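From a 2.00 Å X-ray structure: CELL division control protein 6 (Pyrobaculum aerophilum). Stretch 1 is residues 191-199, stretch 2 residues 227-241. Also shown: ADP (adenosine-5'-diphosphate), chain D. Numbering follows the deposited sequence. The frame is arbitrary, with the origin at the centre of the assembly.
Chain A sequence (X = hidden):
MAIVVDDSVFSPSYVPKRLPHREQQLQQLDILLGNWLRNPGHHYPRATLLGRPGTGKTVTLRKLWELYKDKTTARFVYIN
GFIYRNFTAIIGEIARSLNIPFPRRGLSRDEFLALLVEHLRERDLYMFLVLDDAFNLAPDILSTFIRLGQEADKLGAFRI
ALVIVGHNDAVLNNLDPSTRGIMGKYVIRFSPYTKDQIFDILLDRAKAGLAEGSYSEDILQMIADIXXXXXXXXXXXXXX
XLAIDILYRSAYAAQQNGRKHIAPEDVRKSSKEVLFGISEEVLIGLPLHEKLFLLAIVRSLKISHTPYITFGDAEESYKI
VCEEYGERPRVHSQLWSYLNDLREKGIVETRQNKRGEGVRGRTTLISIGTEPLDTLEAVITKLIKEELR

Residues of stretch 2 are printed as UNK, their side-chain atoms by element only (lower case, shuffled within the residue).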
# COMPACT_ATOMS: atom_id res chain seq x y z
N SER A 191 4.01 -7.22 5.95
CA SER A 191 5.26 -6.52 5.59
C SER A 191 5.14 -5.86 4.23
O SER A 191 4.17 -6.09 3.51
CB SER A 191 6.37 -7.58 5.56
OG SER A 191 6.18 -8.26 4.32
N PRO A 192 5.94 -4.82 4.01
CA PRO A 192 5.89 -4.06 2.76
C PRO A 192 5.95 -5.06 1.63
O PRO A 192 6.65 -6.07 1.77
CB PRO A 192 7.14 -3.17 2.84
CG PRO A 192 7.35 -3.00 4.33
CD PRO A 192 7.09 -4.40 4.87
N TYR A 193 5.16 -4.86 0.57
CA TYR A 193 5.24 -5.82 -0.52
C TYR A 193 6.56 -5.60 -1.30
O TYR A 193 6.96 -4.46 -1.54
CB TYR A 193 4.12 -5.65 -1.53
CG TYR A 193 2.74 -6.03 -0.99
CD1 TYR A 193 1.76 -5.09 -0.71
CD2 TYR A 193 2.44 -7.38 -0.78
CE1 TYR A 193 0.50 -5.45 -0.23
CE2 TYR A 193 1.20 -7.76 -0.30
CZ TYR A 193 0.25 -6.79 -0.03
OH TYR A 193 -0.97 -7.24 0.45
N THR A 194 7.06 -6.70 -1.83
CA THR A 194 8.26 -6.61 -2.65
C THR A 194 7.81 -6.27 -4.07
O THR A 194 6.62 -6.29 -4.44
CB THR A 194 8.99 -7.96 -2.68
OG1 THR A 194 8.08 -8.88 -3.30
CG2 THR A 194 9.38 -8.50 -1.32
N LYS A 195 8.83 -6.17 -4.94
CA LYS A 195 8.53 -5.83 -6.32
C LYS A 195 7.77 -6.92 -7.02
O LYS A 195 6.93 -6.63 -7.90
CB LYS A 195 9.85 -5.51 -7.07
CG LYS A 195 10.41 -4.20 -6.53
CD LYS A 195 11.84 -3.93 -7.09
CE LYS A 195 12.17 -2.51 -6.63
NZ LYS A 195 13.37 -1.94 -7.32
N ASP A 196 8.20 -8.17 -6.82
CA ASP A 196 7.50 -9.27 -7.47
C ASP A 196 6.05 -9.36 -6.91
O ASP A 196 5.17 -9.64 -7.70
CB ASP A 196 8.25 -10.58 -7.23
CG ASP A 196 9.72 -10.29 -7.58
OD1 ASP A 196 10.46 -9.88 -6.65
OD2 ASP A 196 10.02 -10.49 -8.78
N GLN A 197 5.85 -9.12 -5.64
CA GLN A 197 4.48 -9.24 -5.08
C GLN A 197 3.61 -8.13 -5.63
O GLN A 197 2.43 -8.34 -5.96
CB GLN A 197 4.61 -9.16 -3.55
CG GLN A 197 5.34 -10.39 -3.00
CD GLN A 197 5.65 -10.25 -1.54
OE1 GLN A 197 5.70 -9.19 -0.90
NE2 GLN A 197 5.88 -11.43 -0.95
N ILE A 198 4.17 -6.89 -5.68
CA ILE A 198 3.43 -5.80 -6.35
C ILE A 198 3.03 -6.16 -7.76
O ILE A 198 1.88 -6.00 -8.21
CB ILE A 198 4.22 -4.47 -6.34
CG1 ILE A 198 4.33 -3.95 -4.91
CG2 ILE A 198 3.52 -3.45 -7.23
CD1 ILE A 198 3.00 -3.49 -4.31
N PHE A 199 3.96 -6.70 -8.55
CA PHE A 199 3.66 -7.14 -9.89
C PHE A 199 2.44 -8.12 -9.85
O PHE A 199 1.61 -7.99 -10.76
CB PHE A 199 4.85 -7.85 -10.53
CG PHE A 199 4.56 -8.45 -11.86
CD1 PHE A 199 4.65 -7.71 -13.01
CD2 PHE A 199 4.19 -9.79 -11.97
CE1 PHE A 199 4.38 -8.24 -14.24
CE2 PHE A 199 3.91 -10.34 -13.21
CZ PHE A 199 4.01 -9.58 -14.35
N UNK A 227 7.42 1.03 -6.98
CA UNK A 227 6.73 1.00 -5.69
C UNK A 227 7.11 -0.12 -4.75
O UNK A 227 6.83 0.02 -3.56
c UNK A 227 4.69 2.08 -6.74
c UNK A 227 5.19 0.86 -5.99
o UNK A 227 4.97 -0.24 -6.87
N UNK A 228 7.56 -1.26 -5.23
CA UNK A 228 7.82 -2.41 -4.39
C UNK A 228 9.07 -2.26 -3.52
O UNK A 228 9.88 -1.34 -3.75
N UNK A 229 9.02 -2.87 -2.33
CA UNK A 229 10.16 -2.80 -1.42
C UNK A 229 11.24 -3.79 -1.85
O UNK A 229 10.99 -4.94 -2.25
c UNK A 229 9.74 -3.09 0.01
N UNK A 230 12.50 -3.32 -1.83
CA UNK A 230 13.56 -4.29 -2.20
C UNK A 230 13.86 -5.20 -1.03
O UNK A 230 13.84 -6.42 -1.20
c UNK A 230 14.43 -3.26 -4.23
n UNK A 230 15.51 -2.11 -6.08
c UNK A 230 15.66 -2.83 -4.98
o UNK A 230 16.77 -3.15 -4.55
c UNK A 230 14.77 -3.56 -2.76
N UNK A 231 14.01 -4.57 0.11
CA UNK A 231 14.24 -5.35 1.35
C UNK A 231 13.16 -4.93 2.32
O UNK A 231 12.56 -3.86 2.17
c UNK A 231 15.70 -5.16 1.77
c UNK A 231 15.84 -4.73 3.20
o UNK A 231 16.37 -6.40 1.49
N UNK A 232 12.83 -5.77 3.31
CA UNK A 232 11.69 -5.60 4.17
C UNK A 232 11.71 -4.48 5.19
O UNK A 232 10.69 -4.13 5.79
c UNK A 232 12.29 -7.90 4.06
c UNK A 232 13.43 -7.12 3.46
c UNK A 232 11.56 -6.93 4.91
N UNK A 233 12.87 -3.88 5.36
CA UNK A 233 13.11 -2.76 6.26
C UNK A 233 12.83 -1.45 5.53
O UNK A 233 12.72 -0.36 6.09
c UNK A 233 14.57 -2.81 6.70
c UNK A 233 15.02 -3.83 7.74
c UNK A 233 14.77 -5.28 7.31
c UNK A 233 16.54 -3.65 7.94
N UNK A 234 12.68 -1.57 4.21
CA UNK A 234 12.38 -0.46 3.31
C UNK A 234 10.89 -0.17 3.33
O UNK A 234 10.14 -0.14 2.36
o UNK A 234 12.32 1.42 1.32
c UNK A 234 12.76 0.31 0.92
c UNK A 234 12.93 -0.80 1.93
o UNK A 234 13.06 0.07 -0.27
N UNK A 235 10.43 0.28 4.49
CA UNK A 235 9.09 0.59 4.89
C UNK A 235 8.54 1.88 4.31
O UNK A 235 7.41 2.24 4.65
c UNK A 235 9.02 0.66 6.44
o UNK A 235 9.51 -0.57 6.99
c UNK A 235 7.59 0.91 6.90
N UNK A 236 9.31 2.57 3.47
CA UNK A 236 8.77 3.74 2.77
C UNK A 236 8.28 3.35 1.38
O UNK A 236 7.71 4.15 0.65
c UNK A 236 9.60 5.78 4.02
n UNK A 236 10.71 6.36 4.46
c UNK A 236 9.74 4.91 2.77
o UNK A 236 8.51 5.96 4.59
N UNK A 237 8.43 2.09 1.02
CA UNK A 237 7.93 1.49 -0.21
C UNK A 237 7.06 0.28 0.14
O UNK A 237 6.78 0.04 1.32
c UNK A 237 9.09 1.11 -1.13
n UNK A 237 10.73 4.45 -4.12
c UNK A 237 9.34 2.24 -2.13
c UNK A 237 11.73 3.88 -3.46
n UNK A 237 11.59 2.65 -3.00
c UNK A 237 10.38 1.85 -3.18
n UNK A 237 12.85 4.57 -3.28
N UNK A 238 6.60 -0.43 -0.87
CA UNK A 238 5.82 -1.64 -0.68
C UNK A 238 4.31 -1.38 -0.58
O UNK A 238 3.62 -2.17 0.05
N UNK A 239 3.86 -0.19 -0.93
CA UNK A 239 2.47 0.22 -0.83
C UNK A 239 1.64 -0.16 -2.04
O UNK A 239 1.82 0.36 -3.16
c UNK A 239 2.46 1.74 -0.61
o UNK A 239 0.09 1.77 -0.90
c UNK A 239 1.09 2.34 -0.39
o UNK A 239 1.01 3.37 0.28
N UNK A 240 0.73 -1.14 -1.90
CA UNK A 240 -0.07 -1.61 -3.03
C UNK A 240 -1.12 -0.59 -3.47
O UNK A 240 -1.51 -0.56 -4.64
c UNK A 240 -0.77 -2.92 -2.68
N UNK A 241 -1.55 0.26 -2.56
CA UNK A 241 -2.51 1.29 -2.97
C UNK A 241 -1.89 2.16 -4.05
O UNK A 241 -2.47 2.62 -5.04
n UNK A 241 -3.14 5.08 -0.95
n UNK A 241 -3.03 6.13 -3.05
c UNK A 241 -4.06 3.07 -2.07
c UNK A 241 -4.26 4.17 -1.07
n UNK A 241 -1.57 6.64 -1.38
c UNK A 241 -2.61 5.94 -1.80
c UNK A 241 -2.91 2.12 -1.74
PB ADP D . -3.98 -1.09 4.23
O1B ADP D . -5.15 -1.06 5.21
O2B ADP D . -2.93 -1.98 4.61
O3B ADP D . -3.54 0.30 4.26
PA ADP D . -5.37 -1.91 1.90
O1A ADP D . -6.06 -3.08 2.48
O2A ADP D . -6.29 -0.78 1.71
O3A ADP D . -4.16 -1.51 2.76
O5' ADP D . -4.77 -2.26 0.41
C5' ADP D . -4.41 -1.13 -0.37
C4' ADP D . -4.91 -1.43 -1.80
O4' ADP D . -4.24 -2.58 -2.27
C3' ADP D . -6.39 -1.75 -1.90
O3' ADP D . -6.85 -1.32 -3.17
C2' ADP D . -6.34 -3.23 -1.73
O2' ADP D . -7.50 -3.88 -2.27
C1' ADP D . -5.12 -3.59 -2.58
N9 ADP D . -4.55 -4.76 -2.04
C8 ADP D . -3.73 -4.83 -0.94
N7 ADP D . -3.12 -5.97 -0.79
C5 ADP D . -3.58 -6.71 -1.86
C6 ADP D . -3.33 -8.03 -2.26
N6 ADP D . -2.54 -8.82 -1.56
N1 ADP D . -3.95 -8.49 -3.36
C2 ADP D . -4.77 -7.68 -4.01
N3 ADP D . -5.10 -6.42 -3.75
C4 ADP D . -4.45 -5.99 -2.63

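Position 227 has one carbon carrying an oxygen and a carbon. The oxygen lies 3.5 Å from Ile198 CG2. This is Thr227.

Position 228 has no side-chain atoms. Its CA packs 3.8 Å from Ile198 CG1 and 3.6 Å from Tyr193 O. An ideal CB would fall 2.5 Å from Lys195 CA, a clash. This is Gly228.

Position 229 has a single carbon, 3.8 Å from Pro192 CB. Its N donates to Tyr193 O at 2.7 Å, nearly straight. It is Ala229.

Position 230 has three carbons, the third carrying one oxygen and one nitrogen. The CB points away, but the end of the side chain returns to the end of Lys195. This is Gln230.

Position 231 has one carbon bearing an oxygen and a carbon. It points away from stretch 1 and touches nothing there. It is Thr231, which starts a type I turn.

Position 232 has three carbons closing a ring onto the backbone N. Its O is 3.7 Å from Pro192 CD. It is Pro232.

Position 233 has four carbons, forked at the second. It is Leu233, poorly ordered and without contact.

Position 234 has two carbons, the second carrying two oxygens. Its backbone O lies 4.3 Å from Pro192 CB. It is Asp234.

Position 235 has one carbon with an oxygen and a carbon. Its oxygen lies 4.2 Å from Pro192 CG. It is Thr235.

Position 236 has two carbons, the second carrying an oxygen and a nitrogen. It is Asn236 and points away.

Position 237 has three carbons, a nitrogen, then a carbon with two more nitrogens. Its backbone O is 3.6 Å from Pro192 CB. This is Arg237.

Position 238 has no side chain. An ideal CB would sit 2.5 Å from Pro192 CB, and the backbone angles alone call for glycine. It is Gly238.

Position 239 has two carbons, the second with two oxygens. It is Asp239, capping the next helix through a weak bond from the N of position 241.

Position 240 has one carbon, 3.7 Å from Tyr193 CE1. It is Ala240.

Position 241 has three carbons, a nitrogen, and a carbon with two nitrogens. It is Arg241, pointing away.

Both hydrogen bonds across the contact use the backbone of Tyr193. Its N donates to Gly238 O at 3.1 Å, and its O accepts from Ala229 N. The two glycines let the backbones close. Lys195 runs along Gly228, its CG 3.8 Å from Gly228 CA. Pro192 packs on Ala229 CB and on backbone carbonyls, and Ile198 packs on Ala240. ADP N6 donates to Tyr193 OH at 3.0 Å, tying the nucleotide to this junction.

Stretch 2, residues 227-241: TGAQTPLDTNRGDAR
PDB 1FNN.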